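Local coordinates for conserved exported protein (Bacteroides fragilis, PDB 3CLW), which probably hydrolyses O-glycosidic bonds, like other family 30 glycoside hydrolases, with a substrate that is not known, at residues 21-27 / 65-71; 182-188 / 227-233; 236-240 / 249-253. One frame throughout, in Å; residues are numbered along the deposited sequence.

Contact 1 of 3, residues 21-27 / 65-71; sequences NFSASDA and LTNWRVN
R69 is joined to segment 21-27 by two backbone hydrogen bonds: R69 N donates a hydrogen bond to A24 O at 2.9 Å, and D26 N donates one to R69 O. They bracket S25, the single bridge between two strands that run parallel with their axes 26° apart. Before that bridge F22 O accepts from two successive amides, T66 N and N67 N, the latter tilted out of the carbonyl plane, while the hydroxyl T66 OG1 accepts a hydrogen bond from F22 N at 3.1 Å. A short branched threonine suits this place because it offers an acceptor close to its own backbone.

Among the polar side chains, D26 OD1 receives N71 N at 2.9 Å from the syn side, but 33° out of the carboxylate plane. A chi1 of 82° sets the carboxylate of D26 between its own N and carbonyl carbon, facing N71, while OD2 goes to Q110 and to a water shared with W68 NE1. A second water joins S25 OG to R69 NE; the guanidinium continues to Q355 and E231.

The apolar contacts lie about A24, whose small CB meets L65 CD1 at 3.8 Å and W68 CZ3 at 3.9 Å. D26 N and S25 C lie over one indole face, near its rim. Parallel pairing of this kind, wholly buried and continued by strands 125-128 and 353-356, is characteristic of the inner wall of a TIM barrel.

Contact 2 of 3, residues 182-188 / 227-233; sequences SPNNEPN and ILIPEVG
P183 and I229 meet at the apolar centre, where the ring carbon P183 CD lies 4.1 Å from I229 CG2, the methyl branch of the isoleucine. The same proline carbon rests against L228 O, and L214 of helix 204-221 packs on P183 from outside. A proline fits here because it presents hydrocarbon to I229 and has no amide proton that would need a partner. Further along, P187 CD sits 3.1 Å from P230 O, beside V232.

S182 closes one strand of the TIM barrel and 227-232 forms the next, parallel to it; the loop 183-188 thus runs over the C-terminal end of the barrel, where the active sites of this fold lie. N185, E186 and P187 form the Asn-Glu-Pro sequence that in related glycosidases carries the acid/base glutamate, so E186 is probably that residue. E231 stands on the next strand, facing S182.

Toward the polar edge, S182 OG donates to E231 OE1 at 2.6 Å, on the anti lone pair. E231 reaches the serine through a bend at chi2 (-92°), and R69, H277 and S311 also hold its carboxylate. A water accepts from N184 N and donates to L228 O. E186 N makes a weak bond to E231 O, and E186 CG lies 3.5 Å from G233 CA, while its carboxylate turns to H277. At the far end of the contact, G233 N points almost straight, at 172°, to N188 OD1, 2.8 Å away.

Contact 3 of 3, residues 236-240 / 249-253; sequences KYLFE and DDIIH
L238 packs against two isoleucines at once: its CD2 methyl meets I251 CB at 3.8 Å, and its CB meets the CD1 methyl of I252 at the same distance. F239 lies side by side with I252, both side chains pointing the same way, and its CE1 comes within 3.7 Å of I252 CD1. Aliphatic side chains suit this buried place: the branched isoleucines present methyl and methylene groups to L238 and the F239 ring, and need no polar partner there. An extended I252, with chi2 at 169°, carries CD1 out to reach both partners. On the other flank Y237 CD1 approaches D249 CB at 3.9 Å, the two side chains crossing at about a right angle.

Backbone bonds hold these side chains in register. I252 N donates to L238 O at 3.0 Å, and I251 N makes a longer, weak bond to Y237 O. Thus amides in the first turn of helix 251-256, which have no partner within the helix, find carbonyls in the preceding loop. D250 N reaches F239 O from above the carbonyl plane. D250 occupies the N-cap position without capping through its side chain; instead its OD1 accepts from a water that also donates to L238 O and accepts from H253 N.

Farther out, D249 OD1 accepts from I241 N, just beyond the first segment, and within 236-240, F239 N donates to K236 O, as in a 3-10 turn. The hydrophobic side is wedged between strand 226-232, through V232 and P230, strand 270-276, through V274 and A276, and helix 285-300, whose I295 touches both L238 and F239.

In the fold
From the N terminus, strand 6-25 reaches contact 1, which closes a loop of 37 residues, about half of it helix, and brings this strand beside 68-71. The chain then passes through strand 125-128 to strand 178-182, and contact 2 closes the excursion through helix 204-221 back to strand 226-232. Contact 3 follows soon afterwards, closing a short loop with eight residues between its segments before helix 251-256. The three loops come in series, without nesting or crossing. Contacts 1 and 2 meet inside the barrel through the salt bridge from R69 NH2 to E231 OE1, 3.0 Å long; contacts 2 and 3 touch by packing of P230 on I251 and V232 on L238.

Contact 1 of 3, residues 21-27 / 65-71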
loop_
_atom_site.group_PDB
_atom_site.type_symbol
_atom_site.label_atom_id
_atom_site.label_comp_id
_atom_site.label_asym_id
_atom_site.label_seq_id
_atom_site.Cartn_x
_atom_site.Cartn_y
_atom_site.Cartn_z
ATOM N N ASN A 21 -5.837 -1.418 -7.367
ATOM C CA ASN A 21 -6.417 -0.893 -6.103
ATOM C C ASN A 21 -5.584 0.207 -5.499
ATOM O O ASN A 21 -4.478 0.488 -5.956
ATOM C CB ASN A 21 -6.552 -2.005 -5.047
ATOM C CG ASN A 21 -5.199 -2.654 -4.673
ATOM O OD1 ASN A 21 -4.401 -2.083 -3.917
ATOM N ND2 ASN A 21 -4.953 -3.863 -5.185
ATOM N N PHE A 22 -6.139 0.806 -4.453
ATOM C CA PHE A 22 -5.393 1.567 -3.479
ATOM C C PHE A 22 -5.730 0.888 -2.165
ATOM O O PHE A 22 -6.852 0.422 -1.955
ATOM C CB PHE A 22 -5.839 3.035 -3.499
ATOM C CG PHE A 22 -5.395 3.780 -4.755
ATOM C CD1 PHE A 22 -4.203 4.518 -4.759
ATOM C CD2 PHE A 22 -6.143 3.698 -5.923
ATOM C CE1 PHE A 22 -3.780 5.168 -5.911
ATOM C CE2 PHE A 22 -5.731 4.334 -7.072
ATOM C CZ PHE A 22 -4.544 5.071 -7.074
ATOM N N SER A 23 -4.751 0.816 -1.284
ATOM C CA SER A 23 -4.863 -0.048 -0.164
ATOM C C SER A 23 -4.240 0.565 1.080
ATOM O O SER A 23 -3.617 1.612 1.010
ATOM C CB SER A 23 -4.203 -1.373 -0.498
ATOM O OG SER A 23 -4.536 -2.349 0.474
ATOM N N ALA A 24 -4.454 -0.091 2.218
ATOM C CA ALA A 24 -3.709 0.192 3.437
ATOM C C ALA A 24 -3.717 -1.073 4.274
ATOM O O ALA A 24 -4.328 -2.065 3.895
ATOM C CB ALA A 24 -4.325 1.374 4.216
ATOM N N SER A 25 -3.078 -1.019 5.431
ATOM C CA SER A 25 -2.808 -2.201 6.216
ATOM C C SER A 25 -3.519 -2.144 7.582
ATOM O O SER A 25 -3.640 -1.077 8.188
ATOM C CB SER A 25 -1.278 -2.295 6.360
ATOM O OG SER A 25 -0.901 -3.451 7.043
ATOM N N ASP A 26 -3.989 -3.296 8.047
ATOM C CA ASP A 26 -4.609 -3.442 9.369
ATOM C C ASP A 26 -3.622 -3.653 10.542
ATOM O O ASP A 26 -4.029 -3.938 11.670
ATOM C CB ASP A 26 -5.610 -4.593 9.314
ATOM C CG ASP A 26 -4.968 -5.966 9.485
ATOM O OD1 ASP A 26 -3.725 -6.094 9.447
ATOM O OD2 ASP A 26 -5.744 -6.929 9.688
ATOM N N ALA A 27 -2.327 -3.552 10.265
ATOM C CA ALA A 27 -1.317 -4.135 11.178
ATOM C C ALA A 27 -1.329 -3.463 12.559
ATOM O O ALA A 27 -1.499 -2.220 12.660
ATOM C CB ALA A 27 0.040 -4.048 10.570
ATOM N N LEU A 65 -10.814 3.067 -0.183
ATOM C CA LEU A 65 -9.841 2.070 -0.570
ATOM C C LEU A 65 -10.486 0.838 -1.184
ATOM O O LEU A 65 -11.623 0.464 -0.853
ATOM C CB LEU A 65 -8.994 1.655 0.624
ATOM C CG LEU A 65 -8.161 2.756 1.272
ATOM C CD1 LEU A 65 -7.640 2.203 2.534
ATOM C CD2 LEU A 65 -7.023 3.250 0.344
ATOM N N THR A 66 -9.726 0.194 -2.072
ATOM C CA THR A 66 -10.271 -0.872 -2.870
ATOM C C THR A 66 -9.513 -2.183 -2.728
ATOM O O THR A 66 -9.785 -3.135 -3.463
ATOM C CB THR A 66 -10.380 -0.436 -4.362
ATOM O OG1 THR A 66 -9.194 0.251 -4.734
ATOM C CG2 THR A 66 -11.568 0.498 -4.557
ATOM N N ASN A 67 -8.552 -2.216 -1.813
ATOM C CA ASN A 67 -7.955 -3.445 -1.291
ATOM C C ASN A 67 -7.728 -3.170 0.196
ATOM O O ASN A 67 -7.726 -1.991 0.614
ATOM C CB ASN A 67 -6.635 -3.779 -2.003
ATOM C CG ASN A 67 -5.928 -5.022 -1.416
ATOM O OD1 ASN A 67 -6.383 -6.160 -1.567
ATOM N ND2 ASN A 67 -4.808 -4.800 -0.769
ATOM N N TRP A 68 -7.583 -4.227 0.995
ATOM C CA TRP A 68 -7.262 -4.092 2.441
ATOM C C TRP A 68 -6.245 -5.164 2.794
ATOM O O TRP A 68 -6.450 -6.338 2.456
ATOM C CB TRP A 68 -8.520 -4.253 3.306
ATOM C CG TRP A 68 -8.355 -4.071 4.835
ATOM C CD1 TRP A 68 -8.667 -4.990 5.818
ATOM C CD2 TRP A 68 -7.915 -2.894 5.517
ATOM N NE1 TRP A 68 -8.451 -4.458 7.063
ATOM C CE2 TRP A 68 -7.989 -3.165 6.914
ATOM C CE3 TRP A 68 -7.451 -1.634 5.090
ATOM C CZ2 TRP A 68 -7.585 -2.225 7.889
ATOM C CZ3 TRP A 68 -7.059 -0.688 6.062
ATOM C CH2 TRP A 68 -7.130 -0.997 7.448
ATOM N N ARG A 69 -5.134 -4.762 3.412
ATOM C CA ARG A 69 -4.093 -5.734 3.729
ATOM C C ARG A 69 -4.242 -6.230 5.185
ATOM O O ARG A 69 -4.166 -5.439 6.132
ATOM C CB ARG A 69 -2.694 -5.171 3.481
ATOM C CG ARG A 69 -2.393 -4.760 2.025
ATOM C CD ARG A 69 -1.039 -4.030 1.896
ATOM N NE ARG A 69 0.067 -4.823 2.446
ATOM C CZ ARG A 69 0.874 -5.618 1.732
ATOM N NH1 ARG A 69 0.757 -5.734 0.402
ATOM N NH2 ARG A 69 1.823 -6.289 2.364
ATOM N N VAL A 70 -4.458 -7.538 5.334
ATOM C CA VAL A 70 -4.650 -8.178 6.630
ATOM C C VAL A 70 -3.374 -8.927 7.096
ATOM O O VAL A 70 -2.862 -9.814 6.395
ATOM C CB VAL A 70 -5.886 -9.120 6.576
ATOM C CG1 VAL A 70 -6.065 -9.913 7.895
ATOM C CG2 VAL A 70 -7.115 -8.308 6.252
ATOM N N ASN A 71 -2.874 -8.550 8.268
ATOM C CA ASN A 71 -1.719 -9.197 8.884
ATOM C C ASN A 71 -2.129 -10.495 9.575
ATOM O O ASN A 71 -2.689 -10.489 10.681
ATOM C CB ASN A 71 -1.050 -8.252 9.914
ATOM C CG ASN A 71 0.278 -8.812 10.470
ATOM O OD1 ASN A 71 0.675 -8.482 11.574
ATOM N ND2 ASN A 71 0.939 -9.661 9.717
HETATM O O HOH W 1 1.211 -3.985 5.068
HETATM O O HOH W 2 -8.502 -6.221 9.370
#

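Contact 2 of 3, residues 182-188 / 227-233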
loop_
_atom_site.group_PDB
_atom_site.type_symbol
_atom_site.label_atom_id
_atom_site.label_comp_id
_atom_site.label_asym_id
_atom_site.label_seq_id
_atom_site.Cartn_x
_atom_site.Cartn_y
_atom_site.Cartn_z
ATOM N N SER A 182 0.783 -12.739 0.598
ATOM C CA SER A 182 2.132 -12.210 0.602
ATOM C C SER A 182 2.937 -12.829 1.760
ATOM O O SER A 182 2.805 -12.422 2.909
ATOM C CB SER A 182 2.066 -10.688 0.644
ATOM O OG SER A 182 3.347 -10.135 0.601
ATOM N N PRO A 183 3.744 -13.874 1.459
ATOM C CA PRO A 183 4.358 -14.674 2.538
ATOM C C PRO A 183 5.542 -13.996 3.237
ATOM O O PRO A 183 5.841 -14.313 4.403
ATOM C CB PRO A 183 4.803 -15.960 1.809
ATOM C CG PRO A 183 5.152 -15.475 0.414
ATOM C CD PRO A 183 4.123 -14.376 0.118
ATOM N N ASN A 184 6.181 -13.046 2.573
ATOM C CA ASN A 184 7.414 -12.465 3.129
ATOM C C ASN A 184 7.424 -10.952 3.045
ATOM O O ASN A 184 7.045 -10.380 2.006
ATOM C CB ASN A 184 8.640 -13.005 2.385
ATOM C CG ASN A 184 8.804 -14.520 2.534
ATOM O OD1 ASN A 184 8.096 -15.311 1.880
ATOM N ND2 ASN A 184 9.753 -14.934 3.398
ATOM N N ASN A 185 7.843 -10.315 4.136
ATOM C CA ASN A 185 7.939 -8.870 4.196
ATOM C C ASN A 185 9.371 -8.399 4.324
ATOM O O ASN A 185 10.140 -8.916 5.144
ATOM C CB ASN A 185 7.184 -8.332 5.402
ATOM C CG ASN A 185 7.238 -6.811 5.489
ATOM O OD1 ASN A 185 6.830 -6.132 4.548
ATOM N ND2 ASN A 185 7.707 -6.273 6.631
ATOM N N GLU A 186 9.719 -7.395 3.539
ATOM C CA GLU A 186 11.061 -6.816 3.577
ATOM C C GLU A 186 12.154 -7.882 3.875
ATOM O O GLU A 186 12.861 -7.796 4.868
ATOM C CB GLU A 186 11.078 -5.627 4.543
ATOM C CG GLU A 186 10.049 -4.566 4.145
ATOM C CD GLU A 186 10.133 -3.258 4.931
ATOM O OE1 GLU A 186 10.837 -3.200 5.945
ATOM O OE2 GLU A 186 9.502 -2.266 4.518
ATOM N N PRO A 187 12.271 -8.902 2.999
ATOM C CA PRO A 187 13.235 -9.983 3.254
ATOM C C PRO A 187 14.715 -9.546 3.168
ATOM O O PRO A 187 15.590 -10.248 3.662
ATOM C CB PRO A 187 12.879 -11.035 2.191
ATOM C CG PRO A 187 12.318 -10.271 1.085
ATOM C CD PRO A 187 11.547 -9.117 1.731
ATOM N N ASN A 188 14.972 -8.372 2.606
ATOM C CA ASN A 188 16.287 -7.712 2.665
ATOM C C ASN A 188 16.710 -7.299 4.082
ATOM O O ASN A 188 17.895 -7.116 4.365
ATOM C CB ASN A 188 16.239 -6.449 1.805
ATOM C CG ASN A 188 15.104 -5.502 2.224
ATOM O OD1 ASN A 188 13.926 -5.705 1.884
ATOM N ND2 ASN A 188 15.463 -4.461 2.970
ATOM N N ILE A 227 -0.111 -15.364 -5.489
ATOM C CA ILE A 227 1.042 -15.175 -4.617
ATOM C C ILE A 227 1.792 -13.913 -5.007
ATOM O O ILE A 227 2.187 -13.765 -6.163
ATOM C CB ILE A 227 2.034 -16.355 -4.733
ATOM C CG1 ILE A 227 1.338 -17.708 -4.501
ATOM C CG2 ILE A 227 3.236 -16.148 -3.808
ATOM C CD1 ILE A 227 2.111 -18.885 -5.164
ATOM N N LEU A 228 2.009 -13.029 -4.030
ATOM C CA LEU A 228 2.682 -11.754 -4.256
ATOM C C LEU A 228 3.995 -11.670 -3.498
ATOM O O LEU A 228 4.028 -11.879 -2.281
ATOM C CB LEU A 228 1.775 -10.563 -3.854
ATOM C CG LEU A 228 2.425 -9.173 -4.041
ATOM C CD1 LEU A 228 2.758 -8.869 -5.517
ATOM C CD2 LEU A 228 1.614 -8.027 -3.420
ATOM N N ILE A 229 5.062 -11.333 -4.229
ATOM C CA ILE A 229 6.400 -11.149 -3.664
ATOM C C ILE A 229 7.023 -9.953 -4.370
ATOM O O ILE A 229 6.513 -9.524 -5.378
ATOM C CB ILE A 229 7.272 -12.460 -3.849
ATOM C CG1 ILE A 229 7.401 -12.814 -5.334
ATOM C CG2 ILE A 229 6.643 -13.632 -3.077
ATOM C CD1 ILE A 229 8.641 -13.583 -5.696
ATOM N N PRO A 230 8.185 -9.458 -3.907
ATOM C CA PRO A 230 8.915 -9.805 -2.679
ATOM C C PRO A 230 8.741 -8.871 -1.492
ATOM O O PRO A 230 9.276 -9.164 -0.417
ATOM C CB PRO A 230 10.368 -9.779 -3.143
ATOM C CG PRO A 230 10.371 -8.670 -4.181
ATOM C CD PRO A 230 9.002 -8.612 -4.805
ATOM N N GLU A 231 8.038 -7.749 -1.667
ATOM C CA GLU A 231 7.842 -6.789 -0.555
ATOM C C GLU A 231 9.174 -6.286 0.006
ATOM O O GLU A 231 9.327 -6.104 1.239
ATOM C CB GLU A 231 7.008 -7.394 0.591
ATOM C CG GLU A 231 5.700 -8.017 0.158
ATOM C CD GLU A 231 4.515 -7.049 0.202
ATOM O OE1 GLU A 231 3.359 -7.546 0.145
ATOM O OE2 GLU A 231 4.727 -5.808 0.297
ATOM N N VAL A 232 10.134 -6.057 -0.888
ATOM C CA VAL A 232 11.421 -5.477 -0.457
ATOM C C VAL A 232 11.267 -4.071 0.173
ATOM O O VAL A 232 10.498 -3.239 -0.312
ATOM C CB VAL A 232 12.533 -5.490 -1.587
ATOM C CG1 VAL A 232 13.134 -6.936 -1.764
ATOM C CG2 VAL A 232 12.043 -4.921 -2.893
ATOM N N GLY A 233 12.009 -3.824 1.243
ATOM C CA GLY A 233 11.878 -2.563 1.973
ATOM C C GLY A 233 12.302 -1.313 1.234
ATOM O O GLY A 233 11.887 -0.206 1.573
HETATM O O HOH W 3 6.056 -11.707 -0.101
#

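Contact 3 of 3, residues 236-240 / 249-253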
loop_
_atom_site.group_PDB
_atom_site.type_symbol
_atom_site.label_atom_id
_atom_site.label_comp_id
_atom_site.label_asym_id
_atom_site.label_seq_id
_atom_site.Cartn_x
_atom_site.Cartn_y
_atom_site.Cartn_z
ATOM N N LYS A 236 15.647 -0.397 -4.222
ATOM C CA LYS A 236 17.005 -0.623 -4.770
ATOM C C LYS A 236 17.301 -2.110 -4.863
ATOM O O LYS A 236 18.031 -2.531 -5.732
ATOM C CB LYS A 236 18.100 0.118 -3.989
ATOM C CG LYS A 236 18.439 -0.497 -2.659
ATOM C CD LYS A 236 19.424 0.329 -1.873
ATOM C CE LYS A 236 19.592 -0.284 -0.490
ATOM N NZ LYS A 236 20.672 0.372 0.336
ATOM N N TYR A 237 16.671 -2.901 -3.993
ATOM C CA TYR A 237 16.789 -4.356 -4.028
ATOM C C TYR A 237 16.124 -4.996 -5.253
ATOM O O TYR A 237 16.233 -6.193 -5.461
ATOM C CB TYR A 237 16.244 -4.938 -2.738
ATOM C CG TYR A 237 17.108 -4.615 -1.552
ATOM C CD1 TYR A 237 18.255 -5.378 -1.267
ATOM C CD2 TYR A 237 16.800 -3.545 -0.706
ATOM C CE1 TYR A 237 19.054 -5.073 -0.172
ATOM C CE2 TYR A 237 17.585 -3.252 0.379
ATOM C CZ TYR A 237 18.716 -4.007 0.643
ATOM O OH TYR A 237 19.498 -3.701 1.744
ATOM N N LEU A 238 15.414 -4.203 -6.046
ATOM C CA LEU A 238 14.847 -4.722 -7.283
ATOM C C LEU A 238 15.930 -4.934 -8.377
ATOM O O LEU A 238 15.700 -5.638 -9.364
ATOM C CB LEU A 238 13.732 -3.810 -7.792
ATOM C CG LEU A 238 12.457 -3.755 -6.911
ATOM C CD1 LEU A 238 11.417 -2.924 -7.544
ATOM C CD2 LEU A 238 11.901 -5.154 -6.581
ATOM N N PHE A 239 17.084 -4.308 -8.165
ATOM C CA PHE A 239 18.244 -4.401 -9.033
ATOM C C PHE A 239 19.442 -4.888 -8.207
ATOM O O PHE A 239 19.383 -4.922 -6.998
ATOM C CB PHE A 239 18.521 -3.032 -9.641
ATOM C CG PHE A 239 17.268 -2.267 -10.017
ATOM C CD1 PHE A 239 16.607 -2.519 -11.218
ATOM C CD2 PHE A 239 16.751 -1.288 -9.168
ATOM C CE1 PHE A 239 15.468 -1.822 -11.560
ATOM C CE2 PHE A 239 15.598 -0.591 -9.519
ATOM C CZ PHE A 239 14.964 -0.865 -10.714
ATOM N N GLU A 240 20.520 -5.303 -8.865
ATOM C CA GLU A 240 21.680 -5.863 -8.156
ATOM C C GLU A 240 22.447 -4.726 -7.512
ATOM O O GLU A 240 22.703 -3.721 -8.178
ATOM C CB GLU A 240 22.578 -6.638 -9.136
ATOM C CG GLU A 240 23.648 -7.514 -8.474
ATOM C CD GLU A 240 24.435 -8.363 -9.494
ATOM O OE1 GLU A 240 24.581 -7.950 -10.670
ATOM O OE2 GLU A 240 24.904 -9.455 -9.119
ATOM N N ASP A 249 18.652 -9.099 -3.419
ATOM C CA ASP A 249 18.625 -8.031 -4.401
ATOM C C ASP A 249 18.412 -8.650 -5.772
ATOM O O ASP A 249 18.102 -9.852 -5.888
ATOM C CB ASP A 249 19.907 -7.181 -4.355
ATOM C CG ASP A 249 21.155 -7.952 -4.818
ATOM O OD1 ASP A 249 22.210 -7.296 -4.985
ATOM O OD2 ASP A 249 21.084 -9.197 -5.000
ATOM N N ASP A 250 18.547 -7.825 -6.802
ATOM C CA ASP A 250 18.402 -8.272 -8.190
ATOM C C ASP A 250 17.081 -8.987 -8.464
ATOM O O ASP A 250 17.013 -9.897 -9.315
ATOM C CB ASP A 250 19.603 -9.156 -8.594
ATOM C CG ASP A 250 19.697 -9.354 -10.089
ATOM O OD1 ASP A 250 19.472 -8.367 -10.814
ATOM O OD2 ASP A 250 19.969 -10.510 -10.535
ATOM N N ILE A 251 16.032 -8.576 -7.739
ATOM C CA ILE A 251 14.715 -9.218 -7.811
ATOM C C ILE A 251 14.155 -9.278 -9.239
ATOM O O ILE A 251 13.719 -10.335 -9.692
ATOM C CB ILE A 251 13.666 -8.549 -6.845
ATOM C CG1 ILE A 251 14.077 -8.728 -5.368
ATOM C CG2 ILE A 251 12.244 -9.049 -7.132
ATOM C CD1 ILE A 251 14.147 -10.184 -4.841
ATOM N N ILE A 252 14.161 -8.161 -9.950
ATOM C CA ILE A 252 13.559 -8.171 -11.270
ATOM C C ILE A 252 14.180 -9.235 -12.200
ATOM O O ILE A 252 13.463 -10.070 -12.738
ATOM C CB ILE A 252 13.531 -6.761 -11.921
ATOM C CG1 ILE A 252 12.624 -5.818 -11.081
ATOM C CG2 ILE A 252 13.053 -6.868 -13.363
ATOM C CD1 ILE A 252 12.705 -4.308 -11.433
ATOM N N HIS A 253 15.506 -9.221 -12.363
ATOM C CA HIS A 253 16.144 -10.088 -13.358
ATOM C C HIS A 253 16.235 -11.531 -12.898
ATOM O O HIS A 253 16.041 -12.460 -13.697
ATOM C CB HIS A 253 17.519 -9.558 -13.801
ATOM C CG HIS A 253 17.432 -8.433 -14.783
ATOM N ND1 HIS A 253 17.331 -8.635 -16.142
ATOM C CD2 HIS A 253 17.398 -7.090 -14.603
ATOM C CE1 HIS A 253 17.276 -7.471 -16.761
ATOM N NE2 HIS A 253 17.312 -6.517 -15.848
HETATM O O HOH W 4 16.956 -7.062 -11.536
#